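Local coordinates for protein glutathione transferase (Leptospira interrogans serovar Lai, PDB 3UBK) that probably acts as a glutathione transferase, binding glutathione and adding it to electrophilic substrates, and is built here as a dimer, at residues Ala135-Val140 with Leu181-Lys186; Thr101-Pro106 with Ser127-Gly132; Arg93-Ile98 with Thr152-Ser157. All blocks are in the same frame, centred on the assembly; numbering follows the deposited sequence. Where two conformers were deposited one is given.

Interaction 1: Ala135-Val140 with Leu181-Lys186; sequences ALQRVV and LLNGWK. With SO4 (sulfate ion), chain E.
L136 and Q137, on the last turns of helix 119-139, meet L182 and N183 in a type II beta turn, L182 to W185, that leads into helix 185-193 of the all-helical C-terminal domain of the glutathione transferase fold. L136 CD2 packs against L182 CD2 at 3.7 Å, the two leucines meeting branch to branch through one methyl each; I133 and L162 also border L182. Q137 makes the polar link. With CG anti to the backbone N (chi1 -171°) and the chain bent at chi2, its amide reaches the turn, where OE1 accepts from N183 N at 2.7 Å. The donor lies in the carbonyl plane on a lone pair, with a C=O...N angle of 140°. The amide planes of Q137 and N183 stand nearly perpendicular, 88° apart, and N183 reaches Q137 with its CB. V140 CG2 adds a looser apolar contact, 4.3 Å from L182 CD1. G184, whose positive phi is one that favours glycine, is the N-cap, and a sulfate, probably from the crystallisation liquor, sits at this helix start: G184 N donates to O2 of the ion at 2.8 Å, and K186 N to its O3 at 2.6 Å.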
loop_
_atom_site.group_PDB
_atom_site.type_symbol
_atom_site.label_atom_id
_atom_site.label_comp_id
_atom_site.label_asym_id
_atom_site.label_seq_id
_atom_site.Cartn_x
_atom_site.Cartn_y
_atom_site.Cartn_z
ATOM N N ALA A 135 5.727 13.949 9.263
ATOM C CA ALA A 135 4.629 13.889 8.296
ATOM C C ALA A 135 3.375 13.354 8.983
ATOM O O ALA A 135 2.315 13.971 8.917
ATOM C CB ALA A 135 5.010 13.002 7.116
ATOM N N LEU A 136 3.512 12.202 9.635
ATOM C CA LEU A 136 2.408 11.584 10.385
ATOM C C LEU A 136 1.785 12.567 11.368
ATOM O O LEU A 136 0.568 12.719 11.423
ATOM C CB LEU A 136 2.891 10.323 11.115
ATOM C CG LEU A 136 1.836 9.487 11.858
ATOM C CD1 LEU A 136 0.758 9.001 10.892
ATOM C CD2 LEU A 136 2.489 8.317 12.581
ATOM N N GLN A 137 2.626 13.259 12.128
ATOM C CA GLN A 137 2.137 14.248 13.086
ATOM C C GLN A 137 1.120 15.192 12.449
ATOM O O GLN A 137 0.196 15.668 13.103
ATOM C CB GLN A 137 3.312 15.036 13.689
ATOM C CG GLN A 137 2.934 15.943 14.853
ATOM C CD GLN A 137 2.524 15.162 16.090
ATOM O OE1 GLN A 137 3.308 14.384 16.632
ATOM N NE2 GLN A 137 1.286 15.358 16.534
ATOM N N ARG A 138 1.273 15.455 11.159
ATOM C CA ARG A 138 0.395 16.408 10.492
ATOM C C ARG A 138 -1.048 15.920 10.298
ATOM O O ARG A 138 -1.968 16.736 10.225
ATOM C CB ARG A 138 0.985 16.828 9.137
ATOM C CG ARG A 138 2.270 17.668 9.221
ATOM C CD ARG A 138 2.697 18.162 7.823
ATOM N NE ARG A 138 4.125 18.468 7.769
ATOM C CZ ARG A 138 4.629 19.700 7.727
ATOM N NH1 ARG A 138 3.823 20.755 7.709
ATOM N NH2 ARG A 138 5.941 19.873 7.685
ATOM N N VAL A 139 -1.257 14.608 10.188
ATOM C CA VAL A 139 -2.602 14.098 9.877
ATOM C C VAL A 139 -3.323 13.380 11.036
ATOM O O VAL A 139 -4.539 13.158 10.966
ATOM C CB VAL A 139 -2.625 13.179 8.616
ATOM C CG1 VAL A 139 -2.551 13.998 7.323
ATOM C CG2 VAL A 139 -1.518 12.163 8.669
ATOM N N VAL A 140 -2.588 13.026 12.089
ATOM C CA VAL A 140 -3.185 12.310 13.230
ATOM C C VAL A 140 -3.952 13.237 14.160
ATOM O O VAL A 140 -3.640 14.428 14.262
ATOM C CB VAL A 140 -2.143 11.534 14.059
ATOM C CG1 VAL A 140 -1.438 10.513 13.197
ATOM C CG2 VAL A 140 -1.149 12.491 14.722
ATOM N N LEU A 181 8.947 11.450 19.113
ATOM C CA LEU A 181 8.556 12.691 18.450
ATOM C C LEU A 181 7.064 12.740 18.099
ATOM O O LEU A 181 6.509 13.821 17.886
ATOM C CB LEU A 181 9.413 12.911 17.199
ATOM C CG LEU A 181 10.917 13.042 17.474
ATOM C CD1 LEU A 181 11.738 12.829 16.204
ATOM C CD2 LEU A 181 11.233 14.395 18.118
ATOM N N LEU A 182 6.414 11.575 18.049
ATOM C CA LEU A 182 4.973 11.515 17.767
ATOM C C LEU A 182 4.120 11.917 18.978
ATOM O O LEU A 182 3.841 11.110 19.869
ATOM C CB LEU A 182 4.566 10.126 17.270
ATOM C CG LEU A 182 3.102 9.989 16.823
ATOM C CD1 LEU A 182 2.745 11.046 15.801
ATOM C CD2 LEU A 182 2.844 8.612 16.254
ATOM N N ASN A 183 3.708 13.177 18.979
ATOM C CA ASN A 183 2.863 13.746 20.005
ATOM C C ASN A 183 1.548 12.982 20.178
ATOM O O ASN A 183 0.676 13.040 19.306
ATOM C CB ASN A 183 2.544 15.181 19.601
ATOM C CG ASN A 183 2.467 16.112 20.774
ATOM O OD1 ASN A 183 1.553 16.027 21.598
ATOM N ND2 ASN A 183 3.425 17.030 20.854
ATOM N N GLY A 184 1.398 12.283 21.302
ATOM C CA GLY A 184 0.148 11.580 21.596
ATOM C C GLY A 184 0.245 10.067 21.535
ATOM O O GLY A 184 -0.661 9.355 21.981
ATOM N N TRP A 185 1.347 9.565 20.994
ATOM C CA TRP A 185 1.527 8.121 20.848
ATOM C C TRP A 185 1.478 7.298 22.143
ATOM O O TRP A 185 0.892 6.217 22.173
ATOM C CB TRP A 185 2.831 7.800 20.129
ATOM C CG TRP A 185 3.205 6.364 20.309
ATOM C CD1 TRP A 185 4.296 5.878 20.963
ATOM C CD2 TRP A 185 2.466 5.220 19.856
ATOM N NE1 TRP A 185 4.293 4.505 20.933
ATOM C CE2 TRP A 185 3.178 4.077 20.261
ATOM C CE3 TRP A 185 1.273 5.056 19.146
ATOM C CZ2 TRP A 185 2.735 2.780 19.983
ATOM C CZ3 TRP A 185 0.838 3.770 18.865
ATOM C CH2 TRP A 185 1.565 2.650 19.280
ATOM N N LYS A 186 2.139 7.770 23.195
ATOM C CA LYS A 186 2.204 6.983 24.414
ATOM C C LYS A 186 0.817 6.903 25.031
ATOM O O LYS A 186 0.385 5.848 25.469
ATOM C CB LYS A 186 3.206 7.580 25.419
ATOM C CG LYS A 186 4.676 7.462 24.990
ATOM C CD LYS A 186 5.067 6.015 24.693
ATOM C CE LYS A 186 6.564 5.877 24.400
ATOM N NZ LYS A 186 7.011 6.685 23.224
HETATM S S SO4 E . 2.826 10.742 24.261
HETATM O O1 SO4 E . 3.491 10.725 25.565
HETATM O O2 SO4 E . 2.747 12.110 23.753
HETATM O O3 SO4 E . 3.600 9.928 23.319
HETATM O O4 SO4 E . 1.468 10.215 24.411
#

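Interaction 2: Thr101-Pro106 with Ser127-Gly132; sequences TYLDIP and STLVKG
L103 and L129 are the two residues with most surface buried by this contact, which joins helix 86-111 to helix 119-139 as antiparallel neighbours in the C-terminal domain (axes 8.7 Å apart, 153° between directions). L129 sends CD2 across, 3.3 Å from the carbonyl oxygen L103 O and 3.9 Å from P106 CB, so one methyl fits between backbone and proline ring. In return L103 CD2 lies 3.8 Å from G132 CA. With its CG anti to the carbonyl carbon (chi1 -68°), L103 carries that methyl over the glycine, where the backbone itself is the surface met. Alongside, P106 CG meets T128 CG2 at 4.0 Å, the two side chains crossing at about a right angle. P106 is where helix 86-111 kinks, a proline nitrogen having no N-H to bond the preceding turn, and a wider pi-type turn spans 101-104. One water spans the groove, donating to Y102 O at 2.8 Å and to T128 O at 2.9 Å. The Y102 hydroxyl instead bonds E63 of the second subunit. Direct contact is thus made by methyls, a proline ring and a glycine, partly against backbone carbonyl oxygens, while the water supplies the polar bridge between the two backbones.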
loop_
_atom_site.group_PDB
_atom_site.type_symbol
_atom_site.label_atom_id
_atom_site.label_comp_id
_atom_site.label_asym_id
_atom_site.label_seq_id
_atom_site.Cartn_x
_atom_site.Cartn_y
_atom_site.Cartn_z
ATOM N N THR A 101 4.257 2.406 4.900
ATOM C CA THR A 101 5.223 2.570 3.811
ATOM C C THR A 101 6.419 3.425 4.190
ATOM O O THR A 101 7.541 3.141 3.782
ATOM C CB THR A 101 4.553 3.131 2.536
ATOM O OG1 THR A 101 3.451 2.286 2.185
ATOM C CG2 THR A 101 5.538 3.151 1.369
ATOM N N TYR A 102 6.199 4.459 4.972
ATOM C CA TYR A 102 7.246 5.385 5.300
ATOM C C TYR A 102 7.797 5.220 6.706
ATOM O O TYR A 102 8.766 5.838 7.050
ATOM C CB TYR A 102 6.758 6.807 5.093
ATOM C CG TYR A 102 6.082 7.023 3.779
ATOM C CD1 TYR A 102 6.655 6.618 2.617
ATOM C CD2 TYR A 102 4.874 7.641 3.710
ATOM C CE1 TYR A 102 6.042 6.819 1.437
ATOM C CE2 TYR A 102 4.264 7.844 2.548
ATOM C CZ TYR A 102 4.835 7.423 1.413
ATOM O OH TYR A 102 4.196 7.631 0.242
ATOM N N LEU A 103 7.168 4.397 7.519
ATOM C CA LEU A 103 7.688 4.124 8.858
ATOM C C LEU A 103 8.152 2.688 9.029
ATOM O O LEU A 103 9.276 2.448 9.473
ATOM C CB LEU A 103 6.681 4.495 9.942
ATOM C CG LEU A 103 6.393 5.984 10.122
ATOM C CD1 LEU A 103 5.422 6.178 11.262
ATOM C CD2 LEU A 103 7.683 6.776 10.371
ATOM N N ASP A 104 7.302 1.729 8.669
ATOM C CA ASP A 104 7.626 0.324 8.916
ATOM C C ASP A 104 8.582 -0.301 7.912
ATOM O O ASP A 104 9.441 -1.106 8.285
ATOM C CB ASP A 104 6.369 -0.544 8.995
ATOM C CG ASP A 104 6.675 -1.937 9.492
ATOM O OD1 ASP A 104 7.134 -2.056 10.648
ATOM O OD2 ASP A 104 6.476 -2.902 8.729
ATOM N N ILE A 105 8.415 0.026 6.636
ATOM C CA ILE A 105 9.284 -0.555 5.625
ATOM C C ILE A 105 10.738 -0.151 5.884
ATOM O O ILE A 105 11.636 -0.996 5.881
ATOM C CB ILE A 105 8.838 -0.184 4.203
ATOM C CG1 ILE A 105 7.571 -0.967 3.841
ATOM C CG2 ILE A 105 9.944 -0.500 3.194
ATOM C CD1 ILE A 105 7.140 -0.788 2.398
ATOM N N PRO A 106 10.971 1.147 6.108
ATOM C CA PRO A 106 12.298 1.621 6.493
ATOM C C PRO A 106 12.805 0.915 7.752
ATOM O O PRO A 106 13.904 0.355 7.745
ATOM C CB PRO A 106 12.071 3.113 6.769
ATOM C CG PRO A 106 10.924 3.485 5.882
ATOM C CD PRO A 106 10.042 2.254 5.805
ATOM N N SER A 127 17.008 9.217 10.151
ATOM C CA SER A 127 16.510 10.475 9.604
ATOM C C SER A 127 15.236 10.232 8.801
ATOM O O SER A 127 14.325 11.056 8.803
ATOM C CB SER A 127 17.570 11.155 8.731
ATOM O OG SER A 127 17.982 10.301 7.679
ATOM N N THR A 128 15.185 9.102 8.107
ATOM C CA THR A 128 13.991 8.724 7.353
ATOM C C THR A 128 12.776 8.603 8.278
ATOM O O THR A 128 11.701 9.110 7.965
ATOM C CB THR A 128 14.206 7.409 6.589
ATOM O OG1 THR A 128 15.229 7.597 5.608
ATOM C CG2 THR A 128 12.929 6.976 5.880
ATOM N N LEU A 129 12.964 7.948 9.424
ATOM C CA LEU A 129 11.887 7.751 10.395
ATOM C C LEU A 129 11.425 9.069 10.991
ATOM O O LEU A 129 10.228 9.301 11.149
ATOM C CB LEU A 129 12.324 6.800 11.512
ATOM C CG LEU A 129 12.654 5.369 11.088
ATOM C CD1 LEU A 129 12.988 4.527 12.305
ATOM C CD2 LEU A 129 11.500 4.750 10.314
ATOM N N VAL A 130 12.379 9.934 11.327
ATOM C CA VAL A 130 12.056 11.254 11.859
ATOM C C VAL A 130 11.255 12.050 10.829
ATOM O O VAL A 130 10.330 12.791 11.170
ATOM C CB VAL A 130 13.338 12.047 12.256
ATOM C CG1 VAL A 130 13.010 13.506 12.482
ATOM C CG2 VAL A 130 13.974 11.447 13.512
ATOM N N LYS A 131 11.620 11.904 9.562
ATOM C CA LYS A 131 10.853 12.523 8.492
ATOM C C LYS A 131 9.410 11.969 8.446
ATOM O O LYS A 131 8.445 12.728 8.363
ATOM C CB LYS A 131 11.555 12.295 7.158
ATOM C CG LYS A 131 10.893 12.951 5.967
ATOM C CD LYS A 131 11.651 12.591 4.689
ATOM C CE LYS A 131 10.997 13.176 3.450
ATOM N NZ LYS A 131 11.593 12.572 2.223
ATOM N N GLY A 132 9.279 10.648 8.500
ATOM C CA GLY A 132 7.955 10.008 8.469
ATOM C C GLY A 132 7.077 10.430 9.634
ATOM O O GLY A 132 5.875 10.658 9.475
HETATM O O HOH W 1 9.926 8.111 5.965
#

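Interaction 3: Arg93-Ile98 with Thr152-Ser157; sequences REISTI and TLADCS
A154 and S157 face I95 and S96 where helix 153-169 starts beside helix 86-111 in the C-terminal domain of the glutathione transferase fold. The axes of the short segments are 8.4 Å apart and nearly parallel, at 11°. T152 is the N-cap of helix 153-169 and forms a capping box with D155: T152 OG1 accepts from A154 N at 3.1 Å, and T152 N donates to D155 OD2 at 2.9 Å through that oxygen's anti lone pair, with an N-H...O angle of 157°. Together these two bonds hold the first turn from which the interface side chains project. L153 then brings CD2 to 4.2 Å from S96 CB. A154 is small enough for close backbone approach, its CA only 4.9 Å from that of S96, and its CB touches I95 CG2 at 3.8 Å. D155 points away from helix 86-111, and its other oxygen, OD1, accepts from Y188 OH and I146 N. One turn beyond A154, S157 OG meets S96 OG at 2.7 Å in a buried hydrogen bond that either hydroxyl could donate; S157 was modelled in two conformers, so the bond belongs to one of them and its permanence is doubtful. The S96 hydroxyl is anti to its own nitrogen (chi1 171°), which directs it across to S157. S157 lies about 7 Å, side chain to side chain, from S64, a glutathione-binding residue. Around this core, L136 and V139 of helix 119-139 pack on I95, K17 of helix 13-25 touches S157, and L153 shares backbone hydrogen bonds with L81.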
loop_
_atom_site.group_PDB
_atom_site.type_symbol
_atom_site.label_atom_id
_atom_site.label_comp_id
_atom_site.label_asym_id
_atom_site.label_seq_id
_atom_site.Cartn_x
_atom_site.Cartn_y
_atom_site.Cartn_z
ATOM N N ARG A 93 -6.998 6.382 5.010
ATOM C CA ARG A 93 -6.056 5.675 4.137
ATOM C C ARG A 93 -4.660 6.327 4.111
ATOM O O ARG A 93 -3.647 5.634 4.109
ATOM C CB ARG A 93 -6.621 5.538 2.712
ATOM C CG ARG A 93 -7.877 4.638 2.664
ATOM C CD ARG A 93 -8.349 4.411 1.232
ATOM N NE ARG A 93 -9.394 3.385 1.141
ATOM C CZ ARG A 93 -10.677 3.648 0.910
ATOM N NH1 ARG A 93 -11.078 4.901 0.721
ATOM N NH2 ARG A 93 -11.561 2.656 0.838
ATOM N N GLU A 94 -4.613 7.650 4.092
ATOM C CA GLU A 94 -3.326 8.363 4.146
ATOM C C GLU A 94 -2.530 7.982 5.399
ATOM O O GLU A 94 -1.350 7.620 5.327
ATOM C CB GLU A 94 -3.566 9.872 4.110
ATOM C CG GLU A 94 -3.983 10.399 2.733
ATOM C CD GLU A 94 -4.565 11.802 2.791
ATOM O OE1 GLU A 94 -5.054 12.206 3.863
ATOM O OE2 GLU A 94 -4.542 12.501 1.755
ATOM N N ILE A 95 -3.185 8.040 6.553
ATOM C CA ILE A 95 -2.503 7.718 7.805
ATOM C C ILE A 95 -1.929 6.310 7.773
ATOM O O ILE A 95 -0.756 6.080 8.118
ATOM C CB ILE A 95 -3.451 7.858 9.010
ATOM C CG1 ILE A 95 -3.824 9.327 9.196
ATOM C CG2 ILE A 95 -2.798 7.241 10.257
ATOM C CD1 ILE A 95 -5.019 9.554 10.088
ATOM N N SER A 96 -2.750 5.357 7.353
ATOM C CA SER A 96 -2.302 3.965 7.292
ATOM C C SER A 96 -1.133 3.759 6.342
ATOM O O SER A 96 -0.208 3.001 6.640
ATOM C CB SER A 96 -3.461 3.041 6.903
ATOM O OG SER A 96 -2.974 1.734 6.655
ATOM N N THR A 97 -1.179 4.416 5.183
ATOM C CA THR A 97 -0.078 4.338 4.225
ATOM C C THR A 97 1.218 4.908 4.785
ATOM O O THR A 97 2.279 4.292 4.660
ATOM C CB THR A 97 -0.434 5.045 2.900
ATOM O OG1 THR A 97 -1.505 4.331 2.269
ATOM C CG2 THR A 97 0.758 5.066 1.961
ATOM N N ILE A 98 1.138 6.080 5.402
ATOM C CA ILE A 98 2.328 6.679 5.995
ATOM C C ILE A 98 2.947 5.740 7.021
ATOM O O ILE A 98 4.159 5.501 7.010
ATOM C CB ILE A 98 2.020 8.028 6.666
ATOM C CG1 ILE A 98 1.683 9.082 5.612
ATOM C CG2 ILE A 98 3.208 8.477 7.530
ATOM C CD1 ILE A 98 0.914 10.277 6.183
ATOM N N THR A 152 -10.842 3.116 13.355
ATOM C CA THR A 152 -10.856 2.957 11.894
ATOM C C THR A 152 -9.735 2.058 11.464
ATOM O O THR A 152 -8.965 1.572 12.293
ATOM C CB THR A 152 -10.631 4.284 11.148
ATOM O OG1 THR A 152 -9.304 4.755 11.424
ATOM C CG2 THR A 152 -11.652 5.326 11.566
ATOM N N LEU A 153 -9.618 1.867 10.152
ATOM C CA LEU A 153 -8.493 1.131 9.571
ATOM C C LEU A 153 -7.152 1.682 10.075
ATOM O O LEU A 153 -6.178 0.942 10.258
ATOM C CB LEU A 153 -8.524 1.284 8.034
ATOM C CG LEU A 153 -7.247 0.777 7.344
ATOM C CD1 LEU A 153 -7.192 -0.752 7.435
ATOM C CD2 LEU A 153 -7.152 1.233 5.877
ATOM N N ALA A 154 -7.075 2.991 10.239
ATOM C CA ALA A 154 -5.803 3.580 10.645
ATOM C C ALA A 154 -5.367 3.112 12.051
ATOM O O ALA A 154 -4.178 3.115 12.365
ATOM C CB ALA A 154 -5.868 5.100 10.566
ATOM N N ASP A 155 -6.322 2.696 12.886
ATOM C CA ASP A 155 -5.966 2.160 14.211
ATOM C C ASP A 155 -5.422 0.747 14.107
ATOM O O ASP A 155 -4.597 0.339 14.909
ATOM C CB ASP A 155 -7.156 2.216 15.180
ATOM C CG ASP A 155 -7.568 3.634 15.491
ATOM O OD1 ASP A 155 -6.837 4.301 16.251
ATOM O OD2 ASP A 155 -8.614 4.089 14.981
ATOM N N CYS A 156 -5.895 -0.011 13.124
ATOM C CA CYS A 156 -5.344 -1.345 12.898
ATOM C C CYS A 156 -3.877 -1.220 12.499
ATOM O O CYS A 156 -3.001 -1.894 13.045
ATOM C CB CYS A 156 -6.119 -2.060 11.799
ATOM S SG CYS A 156 -7.905 -2.228 12.144
ATOM N N SER A 157 -3.601 -0.364 11.527
ATOM C CA SER A 157 -2.230 -0.128 11.098
ATOM C C SER A 157 -1.422 0.549 12.205
ATOM O O SER A 157 -0.305 0.152 12.512
ATOM C CB SER A 157 -2.215 0.719 9.826
ATOM O OG SER A 157 -2.712 -0.027 8.733
#

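In the fold
All three contacts lie in the helical C-terminal domain. The centres of interactions 1 and 2 are about 13 Å apart, as are those of interactions 1 and 3, while the centres of interactions 2 and 3 are about 15 Å apart. Interactions 2 and 3 share helix 86-111, and interactions 1 and 2 share helix 119-139. Along the chain, both segments of interaction 2 precede those of interaction 1 and fall between those of interaction 3, whereas the segments of interactions 1 and 3 alternate. L136 ties the set together, touching L103 through CD2 and I95 through CD1, so the three contacts form one continuous helical core. Each also has residues that reach the second subunit, so all three contacts border the dimer interface.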